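Local coordinates for protein Rho-class glutathione S-transferase (Laternula elliptica, PDB 3QAV) that probably transfers glutathione to electrophilic compounds and binds glutathione in its thioredoxin-like N-terminal domain, at residues A[27-41]-A[78-92]. Sequence-based numbering, arbitrary orientation.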
# COMPACT_ATOMS: atom_id res chain seq x y z
N PRO A 27 7.03 10.62 21.23
CA PRO A 27 6.50 9.45 20.52
C PRO A 27 6.80 8.15 21.25
O PRO A 27 7.83 8.04 21.92
CB PRO A 27 7.20 9.52 19.17
CG PRO A 27 7.38 10.98 18.96
CD PRO A 27 7.84 11.45 20.32
N PHE A 28 5.89 7.19 21.14
CA PHE A 28 6.07 5.89 21.76
C PHE A 28 5.69 4.87 20.69
O PHE A 28 4.62 4.97 20.08
CB PHE A 28 5.16 5.73 22.98
CG PHE A 28 5.41 4.46 23.74
CD1 PHE A 28 5.01 3.23 23.23
CD2 PHE A 28 6.07 4.49 24.97
CE1 PHE A 28 5.27 2.04 23.92
CE2 PHE A 28 6.34 3.30 25.67
CZ PHE A 28 5.94 2.08 25.14
N VAL A 29 6.56 3.89 20.47
CA VAL A 29 6.28 2.90 19.44
C VAL A 29 6.38 1.44 19.89
O VAL A 29 7.40 1.02 20.43
CB VAL A 29 7.20 3.11 18.22
CG1 VAL A 29 8.63 3.24 18.68
CG2 VAL A 29 7.06 1.96 17.25
N TYR A 30 5.30 0.70 19.67
CA TYR A 30 5.25 -0.73 19.97
C TYR A 30 5.65 -1.38 18.66
O TYR A 30 5.06 -1.08 17.62
CB TYR A 30 3.83 -1.19 20.32
CG TYR A 30 3.24 -0.61 21.59
CD1 TYR A 30 2.65 0.65 21.59
CD2 TYR A 30 3.26 -1.34 22.79
CE1 TYR A 30 2.08 1.18 22.75
CE2 TYR A 30 2.70 -0.82 23.96
CZ TYR A 30 2.11 0.44 23.93
OH TYR A 30 1.53 0.95 25.07
N TRP A 31 6.64 -2.26 18.70
CA TRP A 31 7.10 -2.91 17.48
C TRP A 31 7.75 -4.25 17.74
O TRP A 31 8.10 -4.57 18.88
CB TRP A 31 8.09 -2.01 16.74
CG TRP A 31 9.33 -1.73 17.53
CD1 TRP A 31 9.50 -0.78 18.50
CD2 TRP A 31 10.59 -2.39 17.39
NE1 TRP A 31 10.79 -0.81 18.97
CE2 TRP A 31 11.48 -1.78 18.31
CE3 TRP A 31 11.06 -3.44 16.58
CZ2 TRP A 31 12.82 -2.19 18.43
CZ3 TRP A 31 12.39 -3.84 16.71
CH2 TRP A 31 13.25 -3.21 17.63
N GLY A 32 7.94 -5.02 16.68
CA GLY A 32 8.55 -6.33 16.80
C GLY A 32 9.70 -6.56 15.84
O GLY A 32 9.83 -5.87 14.83
N SER A 33 10.53 -7.55 16.17
CA SER A 33 11.70 -7.88 15.37
C SER A 33 11.37 -8.56 14.04
O SER A 33 10.53 -9.46 13.99
CB SER A 33 12.65 -8.77 16.18
OG SER A 33 13.85 -9.03 15.47
N GLY A 34 12.04 -8.10 12.98
CA GLY A 34 11.86 -8.68 11.65
C GLY A 34 10.79 -8.06 10.76
O GLY A 34 10.77 -8.31 9.55
N SER A 35 9.91 -7.26 11.36
CA SER A 35 8.80 -6.60 10.68
C SER A 35 9.17 -5.36 9.86
O SER A 35 9.50 -4.31 10.43
CB SER A 35 7.74 -6.24 11.73
OG SER A 35 6.85 -5.23 11.28
N PRO A 36 9.11 -5.45 8.52
CA PRO A 36 9.45 -4.28 7.69
C PRO A 36 8.61 -3.05 8.04
O PRO A 36 9.12 -1.92 8.04
CB PRO A 36 9.20 -4.79 6.27
CG PRO A 36 9.56 -6.23 6.37
CD PRO A 36 8.87 -6.63 7.67
N PRO A 37 7.31 -3.23 8.33
CA PRO A 37 6.54 -2.03 8.67
C PRO A 37 7.03 -1.36 9.96
O PRO A 37 6.94 -0.14 10.12
CB PRO A 37 5.09 -2.55 8.75
CG PRO A 37 5.21 -4.05 8.86
CD PRO A 37 6.43 -4.38 8.04
N CYS A 38 7.58 -2.16 10.87
CA CYS A 38 8.11 -1.59 12.11
C CYS A 38 9.44 -0.90 11.80
O CYS A 38 9.70 0.21 12.26
CB CYS A 38 8.35 -2.69 13.15
SG CYS A 38 6.84 -3.44 13.81
N TRP A 39 10.26 -1.57 11.00
CA TRP A 39 11.58 -1.05 10.63
C TRP A 39 11.43 0.32 9.99
O TRP A 39 12.19 1.23 10.30
CB TRP A 39 12.27 -2.01 9.66
CG TRP A 39 13.77 -1.92 9.66
CD1 TRP A 39 14.53 -0.87 10.12
CD2 TRP A 39 14.69 -2.89 9.16
NE1 TRP A 39 15.86 -1.14 9.92
CE2 TRP A 39 15.99 -2.37 9.33
CE3 TRP A 39 14.54 -4.16 8.58
CZ2 TRP A 39 17.14 -3.07 8.94
CZ3 TRP A 39 15.68 -4.86 8.19
CH2 TRP A 39 16.97 -4.31 8.37
N LYS A 40 10.45 0.45 9.11
CA LYS A 40 10.20 1.72 8.43
C LYS A 40 10.08 2.85 9.45
O LYS A 40 10.72 3.90 9.33
CB LYS A 40 8.90 1.65 7.62
CG LYS A 40 8.99 0.88 6.31
CD LYS A 40 7.59 0.55 5.78
CE LYS A 40 6.76 1.80 5.49
NZ LYS A 40 5.36 1.49 5.01
N VAL A 41 9.26 2.61 10.47
CA VAL A 41 9.03 3.59 11.51
C VAL A 41 10.30 3.93 12.31
O VAL A 41 10.57 5.11 12.56
CB VAL A 41 7.92 3.11 12.49
CG1 VAL A 41 7.75 4.11 13.62
CG2 VAL A 41 6.59 2.99 11.72
N VAL A 78 1.31 -4.64 14.83
CA VAL A 78 2.41 -3.76 15.16
C VAL A 78 2.94 -3.33 13.78
O VAL A 78 2.89 -4.09 12.83
CB VAL A 78 3.47 -4.54 15.99
CG1 VAL A 78 4.54 -5.14 15.11
CG2 VAL A 78 4.03 -3.64 17.05
N PRO A 79 3.47 -2.10 13.67
CA PRO A 79 3.62 -1.09 14.72
C PRO A 79 2.35 -0.36 15.14
O PRO A 79 1.43 -0.16 14.35
CB PRO A 79 4.62 -0.13 14.11
CG PRO A 79 4.16 -0.09 12.68
CD PRO A 79 3.99 -1.58 12.39
N THR A 80 2.32 0.01 16.41
CA THR A 80 1.24 0.79 16.98
C THR A 80 2.05 1.97 17.51
O THR A 80 3.09 1.79 18.14
CB THR A 80 0.52 0.06 18.12
OG1 THR A 80 -0.21 -1.04 17.57
CG2 THR A 80 -0.46 1.00 18.82
N PHE A 81 1.57 3.18 17.24
CA PHE A 81 2.32 4.36 17.61
C PHE A 81 1.47 5.45 18.25
O PHE A 81 0.33 5.66 17.84
CB PHE A 81 2.97 4.89 16.32
CG PHE A 81 3.62 6.24 16.45
CD1 PHE A 81 5.00 6.35 16.61
CD2 PHE A 81 2.87 7.40 16.32
CE1 PHE A 81 5.61 7.60 16.65
CE2 PHE A 81 3.47 8.65 16.35
CZ PHE A 81 4.85 8.75 16.51
N THR A 82 2.04 6.13 19.24
CA THR A 82 1.36 7.24 19.90
C THR A 82 2.35 8.40 20.01
O THR A 82 3.57 8.21 20.03
CB THR A 82 0.88 6.91 21.32
OG1 THR A 82 2.00 6.76 22.19
CG2 THR A 82 0.05 5.63 21.31
N ASP A 83 1.82 9.61 20.06
CA ASP A 83 2.63 10.82 20.19
C ASP A 83 1.73 11.84 20.87
O ASP A 83 1.01 12.60 20.21
CB ASP A 83 3.07 11.33 18.82
CG ASP A 83 4.07 12.46 18.92
OD1 ASP A 83 4.42 13.04 17.87
OD2 ASP A 83 4.52 12.77 20.04
N GLY A 84 1.78 11.86 22.19
CA GLY A 84 0.93 12.77 22.93
C GLY A 84 -0.45 12.15 22.88
O GLY A 84 -0.65 11.03 23.34
N ASP A 85 -1.40 12.87 22.30
CA ASP A 85 -2.77 12.37 22.20
C ASP A 85 -2.99 11.72 20.84
O ASP A 85 -3.95 10.98 20.64
CB ASP A 85 -3.76 13.51 22.39
CG ASP A 85 -3.63 14.16 23.76
OD1 ASP A 85 -3.75 13.43 24.77
OD2 ASP A 85 -3.42 15.39 23.82
N VAL A 86 -2.08 11.99 19.91
CA VAL A 86 -2.16 11.42 18.58
C VAL A 86 -1.89 9.92 18.65
O VAL A 86 -1.01 9.47 19.38
CB VAL A 86 -1.11 12.06 17.64
CG1 VAL A 86 -1.36 11.63 16.20
CG2 VAL A 86 -1.16 13.58 17.77
N VAL A 87 -2.68 9.15 17.91
CA VAL A 87 -2.51 7.70 17.86
C VAL A 87 -2.58 7.33 16.39
O VAL A 87 -3.54 7.69 15.71
CB VAL A 87 -3.62 6.96 18.61
CG1 VAL A 87 -3.45 5.46 18.42
CG2 VAL A 87 -3.59 7.30 20.09
N VAL A 88 -1.57 6.62 15.89
CA VAL A 88 -1.55 6.23 14.48
C VAL A 88 -0.97 4.82 14.34
O VAL A 88 0.03 4.50 14.97
CB VAL A 88 -0.67 7.20 13.65
CG1 VAL A 88 -0.98 7.06 12.19
CG2 VAL A 88 -0.88 8.64 14.13
N ASN A 89 -1.58 3.99 13.50
CA ASN A 89 -1.09 2.63 13.35
C ASN A 89 -0.48 2.21 12.01
O ASN A 89 0.58 1.59 11.99
CB ASN A 89 -2.20 1.64 13.73
CG ASN A 89 -2.67 1.82 15.15
OD1 ASN A 89 -1.86 1.87 16.08
ND2 ASN A 89 -3.98 1.91 15.35
N GLU A 90 -1.13 2.51 10.90
CA GLU A 90 -0.56 2.11 9.62
C GLU A 90 0.86 2.65 9.49
O GLU A 90 1.10 3.86 9.61
CB GLU A 90 -1.41 2.60 8.46
CG GLU A 90 -2.70 1.81 8.23
CD GLU A 90 -2.46 0.35 7.86
OE1 GLU A 90 -1.48 0.07 7.13
OE2 GLU A 90 -3.26 -0.51 8.30
N SER A 91 1.81 1.75 9.24
CA SER A 91 3.21 2.11 9.08
C SER A 91 3.44 3.33 8.17
O SER A 91 4.19 4.24 8.52
CB SER A 91 3.98 0.91 8.53
OG SER A 91 5.24 1.31 8.01
N THR A 92 2.80 3.33 7.01
CA THR A 92 2.96 4.43 6.07
C THR A 92 2.38 5.72 6.66
O THR A 92 2.97 6.80 6.51
CB THR A 92 2.29 4.10 4.72
OG1 THR A 92 2.95 2.96 4.16
CG2 THR A 92 2.38 5.27 3.75
O HOH W 1 4.21 -6.19 11.41
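F28 and Y30 pair with T82 and T80 through backbone hydrogen bonds that join strands 28-31 and 80-83 antiparallel, their axes 4.9 Å apart at closest approach. F28 and Y30 project on the same face as T80 and T82; the edge of the Y30 ring meets T80 O, while CE1 of F28 lies over the centre of one face of the Y30 ring. On the opposite face F81, its CG turned anti to the backbone N (chi1 171°), reaches back to P27, CE1 to CB 3.5 Å, and presents its ring edge to V29 CB. The cis-proline P79, a hallmark of the thioredoxin-like fold, lies against helix 36-47: its CD is 3.7 Å from C38 SG and its CG 4.0 Å from V41 CG2. S91 OG donates to a lone pair of P37 O, in the carbonyl plane (3.1 Å). Bent at chi3 (61°), the K40 chain passes S91 and brings NZ to T92 OG1, a 2.9 Å hydrogen bond, and K40 also makes a cation-pi contact with F187 of helix 183-197. A methionine in its place would probably leave T92 OG1 without this donor and F187 without its cation. A water bridges S35 OG and V78 O, 2.8 and 2.9 Å away. S35, V78 and S91 belong to the glutathione site, empty in this chain; strand pairing, cis-proline packing and interhelical bonds are consistent with a preformed site assembled from sequence-distant residues.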